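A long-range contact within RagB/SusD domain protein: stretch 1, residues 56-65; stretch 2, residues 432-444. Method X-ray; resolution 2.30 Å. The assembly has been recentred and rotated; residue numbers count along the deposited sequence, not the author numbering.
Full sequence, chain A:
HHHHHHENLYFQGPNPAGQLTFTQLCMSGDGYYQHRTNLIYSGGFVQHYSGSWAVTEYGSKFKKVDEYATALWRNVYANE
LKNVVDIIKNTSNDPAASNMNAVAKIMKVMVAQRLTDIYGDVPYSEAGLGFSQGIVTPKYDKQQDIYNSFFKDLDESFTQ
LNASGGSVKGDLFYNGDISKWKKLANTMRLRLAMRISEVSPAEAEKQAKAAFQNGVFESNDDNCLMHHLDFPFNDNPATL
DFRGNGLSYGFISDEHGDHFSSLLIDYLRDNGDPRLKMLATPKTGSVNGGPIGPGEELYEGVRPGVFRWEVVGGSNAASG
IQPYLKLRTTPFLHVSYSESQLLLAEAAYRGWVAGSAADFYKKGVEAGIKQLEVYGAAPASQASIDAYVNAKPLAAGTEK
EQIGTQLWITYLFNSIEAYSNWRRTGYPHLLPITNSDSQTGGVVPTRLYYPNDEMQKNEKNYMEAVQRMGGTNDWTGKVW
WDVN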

# COMPACT_ATOMS: atom_id res chain seq x y z
N THR A 56 -0.24 6.66 -17.26
CA THR A 56 -0.64 8.03 -17.52
C THR A 56 -2.03 8.12 -18.11
O THR A 56 -2.86 8.93 -17.65
CB THR A 56 0.31 8.76 -18.51
OG1 THR A 56 1.66 8.53 -18.13
CG2 THR A 56 -0.00 10.27 -18.52
N GLU A 57 -2.26 7.30 -19.14
CA GLU A 57 -3.52 7.34 -19.87
C GLU A 57 -4.68 6.95 -18.98
O GLU A 57 -5.71 7.64 -19.02
CB GLU A 57 -3.47 6.43 -21.11
CG GLU A 57 -4.79 6.32 -21.89
CD GLU A 57 -5.19 7.60 -22.65
OE1 GLU A 57 -4.55 8.66 -22.48
OE2 GLU A 57 -6.14 7.55 -23.45
N TYR A 58 -4.51 5.93 -18.14
CA TYR A 58 -5.65 5.47 -17.34
C TYR A 58 -5.57 5.89 -15.87
O TYR A 58 -6.59 6.38 -15.33
CB TYR A 58 -5.80 3.95 -17.48
CG TYR A 58 -5.94 3.55 -18.93
CD1 TYR A 58 -7.11 3.82 -19.64
CD2 TYR A 58 -4.88 2.97 -19.63
CE1 TYR A 58 -7.23 3.49 -20.97
CE2 TYR A 58 -5.00 2.64 -20.98
CZ TYR A 58 -6.19 2.90 -21.64
OH TYR A 58 -6.33 2.58 -22.97
N GLY A 59 -4.41 5.75 -15.23
CA GLY A 59 -4.28 6.11 -13.82
C GLY A 59 -4.09 7.60 -13.53
O GLY A 59 -4.68 8.18 -12.63
N SER A 60 -3.24 8.24 -14.30
CA SER A 60 -2.90 9.62 -14.05
C SER A 60 -4.05 10.57 -14.47
O SER A 60 -4.45 11.44 -13.71
CB SER A 60 -1.60 9.95 -14.79
OG SER A 60 -0.97 11.05 -14.20
N LYS A 61 -4.60 10.36 -15.66
CA LYS A 61 -5.66 11.23 -16.19
C LYS A 61 -7.10 10.81 -15.82
O LYS A 61 -8.02 11.59 -16.02
CB LYS A 61 -5.54 11.33 -17.71
CG LYS A 61 -4.25 11.93 -18.19
CD LYS A 61 -4.32 12.30 -19.67
CE LYS A 61 -4.48 11.12 -20.58
NZ LYS A 61 -4.36 11.50 -22.04
N PHE A 62 -7.26 9.59 -15.29
CA PHE A 62 -8.56 9.00 -14.90
C PHE A 62 -9.43 8.55 -16.09
O PHE A 62 -10.36 9.23 -16.50
CB PHE A 62 -9.35 9.98 -14.01
CG PHE A 62 -8.51 10.62 -12.92
CD1 PHE A 62 -7.46 9.92 -12.32
CD2 PHE A 62 -8.77 11.93 -12.51
CE1 PHE A 62 -6.69 10.50 -11.34
CE2 PHE A 62 -8.02 12.53 -11.54
CZ PHE A 62 -6.96 11.82 -10.94
N LYS A 63 -9.11 7.39 -16.63
CA LYS A 63 -9.93 6.76 -17.65
C LYS A 63 -10.26 5.32 -17.21
O LYS A 63 -9.41 4.62 -16.68
CB LYS A 63 -9.23 6.77 -19.01
CG LYS A 63 -9.01 8.14 -19.58
CD LYS A 63 -8.56 8.06 -21.03
CE LYS A 63 -8.24 9.44 -21.57
NZ LYS A 63 -7.81 9.34 -22.97
N LYS A 64 -11.51 4.90 -17.43
CA LYS A 64 -11.97 3.59 -16.98
C LYS A 64 -11.64 2.48 -17.95
O LYS A 64 -11.87 2.62 -19.15
CB LYS A 64 -13.49 3.59 -16.76
CG LYS A 64 -13.98 4.63 -15.82
CD LYS A 64 -15.22 4.14 -15.12
CE LYS A 64 -16.44 4.21 -16.00
NZ LYS A 64 -17.70 4.14 -15.19
N VAL A 65 -11.13 1.39 -17.40
CA VAL A 65 -11.01 0.11 -18.10
C VAL A 65 -11.49 -0.92 -17.08
O VAL A 65 -10.88 -1.05 -15.99
CB VAL A 65 -9.55 -0.22 -18.55
CG1 VAL A 65 -9.52 -1.50 -19.38
CG2 VAL A 65 -8.94 0.93 -19.34
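Stretch 2 (432-444) PITNSDSQTGGVV

Stretch 2 has no regular helix or strand. It lies over S60 to K64 as two successive type I turns, N435 to S438 and S438 to G441, closed by S438 N to N435 O (3.1 Å) and G441 N to S438 O (3.1 Å). The backbone register pairs K61 CA with S438 CA (5.2 Å) and K63 CA with Q439 CA (5.7 Å). This places the junction of these turns beside the segment that follows the helix, and the numbers rise together, so the chains run in the same sense here.

F62 has the largest covered area, 136 Å². It is the first residue to leave helical angles, at phi/psi 74/79, and its CA-to-CB bond points toward stretch 2. With chi1 at -45° (m), its ring enters a pocket in which CZ lies 4.0 Å from I433 CG1 and 3.9 Å from V444 CG2, while G442 C meets the ring edge, 3.6 Å from CE2. T440 OG1 approaches F62 CD2 to 3.1 Å but donates its hydrogen bond to V443 O (2.7 Å), within its own stretch. F62 O accepts from Q439 N at 3.1 Å (152° at hydrogen).

Stretch 2 covers 86 Å² of K61. Its CB points sideways, yet the m, t, m, t side chain brings NZ to D437 OD2 at 2.8 Å, a salt bridge. K63 NZ reaches the same D437 OD2 at 3.0 Å. Both lysines also bridge E57, from K61 NZ to OE1 (2.9 Å) and K63 NZ to OE2 (2.5 Å, very short), so two ammonium groups offset the closeness of E57 OE1 and D437 OD2 (4.3 Å). K61 O accepts from S438 OG at 2.6 Å.

Q439, with 80 Å² covered by stretch 1, turns its amide inward: OE1 accepts from K64 N at 2.9 Å (165°), and a water links NE2 to K64 O.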

# COMPACT_ATOMS: atom_id res chain seq x y z
N PRO A 432 -2.98 19.21 -9.51
CA PRO A 432 -4.29 19.15 -10.15
C PRO A 432 -4.19 18.54 -11.54
O PRO A 432 -3.21 18.76 -12.24
CB PRO A 432 -4.72 20.62 -10.20
CG PRO A 432 -3.42 21.37 -10.23
CD PRO A 432 -2.47 20.58 -9.37
N ILE A 433 -5.16 17.71 -11.89
CA ILE A 433 -5.25 17.10 -13.21
C ILE A 433 -6.20 17.91 -14.09
O ILE A 433 -7.40 17.98 -13.82
CB ILE A 433 -5.72 15.62 -13.09
CG1 ILE A 433 -4.65 14.78 -12.34
CG2 ILE A 433 -6.01 15.01 -14.46
CD1 ILE A 433 -3.33 14.67 -13.10
N THR A 434 -5.68 18.52 -15.15
CA THR A 434 -6.50 19.43 -15.95
C THR A 434 -6.68 18.92 -17.38
O THR A 434 -7.33 19.58 -18.20
CB THR A 434 -5.87 20.86 -16.01
OG1 THR A 434 -4.52 20.79 -16.48
CG2 THR A 434 -5.92 21.55 -14.63
N ASN A 435 -6.19 17.72 -17.65
CA ASN A 435 -6.38 17.09 -18.96
C ASN A 435 -7.84 17.11 -19.42
O ASN A 435 -8.76 16.76 -18.67
CB ASN A 435 -5.88 15.64 -18.93
CG ASN A 435 -4.44 15.55 -18.52
OD1 ASN A 435 -4.11 15.72 -17.34
ND2 ASN A 435 -3.56 15.34 -19.50
N SER A 436 -8.04 17.51 -20.68
CA SER A 436 -9.38 17.74 -21.18
C SER A 436 -10.12 16.42 -21.39
O SER A 436 -11.36 16.39 -21.46
CB SER A 436 -9.32 18.53 -22.48
OG SER A 436 -8.74 17.74 -23.50
N ASP A 437 -9.36 15.34 -21.49
CA ASP A 437 -9.95 14.01 -21.66
C ASP A 437 -10.07 13.24 -20.35
O ASP A 437 -10.32 12.04 -20.37
CB ASP A 437 -9.14 13.17 -22.67
CG ASP A 437 -7.64 13.10 -22.34
OD1 ASP A 437 -7.14 13.97 -21.58
OD2 ASP A 437 -6.95 12.18 -22.85
N SER A 438 -9.89 13.91 -19.21
CA SER A 438 -10.14 13.25 -17.93
C SER A 438 -11.64 12.91 -17.74
O SER A 438 -12.50 13.80 -17.72
CB SER A 438 -9.65 14.10 -16.78
OG SER A 438 -9.85 13.44 -15.54
N GLN A 439 -11.95 11.63 -17.56
CA GLN A 439 -13.37 11.24 -17.51
C GLN A 439 -14.03 11.73 -16.23
O GLN A 439 -15.25 11.74 -16.16
CB GLN A 439 -13.52 9.71 -17.66
CG GLN A 439 -13.32 9.22 -19.12
CD GLN A 439 -13.11 7.70 -19.29
OE1 GLN A 439 -13.37 6.89 -18.38
NE2 GLN A 439 -12.64 7.31 -20.47
N THR A 440 -13.26 12.18 -15.25
CA THR A 440 -13.83 12.79 -14.03
C THR A 440 -13.63 14.31 -13.91
O THR A 440 -13.94 14.89 -12.85
CB THR A 440 -13.24 12.17 -12.75
OG1 THR A 440 -11.82 12.26 -12.81
CG2 THR A 440 -13.62 10.72 -12.62
N GLY A 441 -13.12 14.95 -14.96
CA GLY A 441 -12.83 16.37 -14.89
C GLY A 441 -11.75 16.70 -13.87
O GLY A 441 -11.73 17.79 -13.29
N GLY A 442 -10.87 15.73 -13.62
CA GLY A 442 -9.75 15.91 -12.72
C GLY A 442 -10.05 15.55 -11.28
O GLY A 442 -9.25 15.82 -10.40
N VAL A 443 -11.22 14.96 -11.04
CA VAL A 443 -11.60 14.51 -9.70
C VAL A 443 -10.98 13.14 -9.40
O VAL A 443 -11.22 12.18 -10.15
CB VAL A 443 -13.12 14.42 -9.55
CG1 VAL A 443 -13.48 13.98 -8.12
CG2 VAL A 443 -13.76 15.77 -9.87
N VAL A 444 -10.20 13.01 -8.33
CA VAL A 444 -9.61 11.71 -8.08
C VAL A 444 -10.71 10.67 -7.75
O VAL A 444 -11.56 10.88 -6.90
CB VAL A 444 -8.56 11.74 -6.97
CG1 VAL A 444 -7.83 10.36 -6.89
CG2 VAL A 444 -7.56 12.85 -7.22
O HOH W 1 -4.34 14.78 -22.13
O HOH W 2 -12.36 4.56 -20.79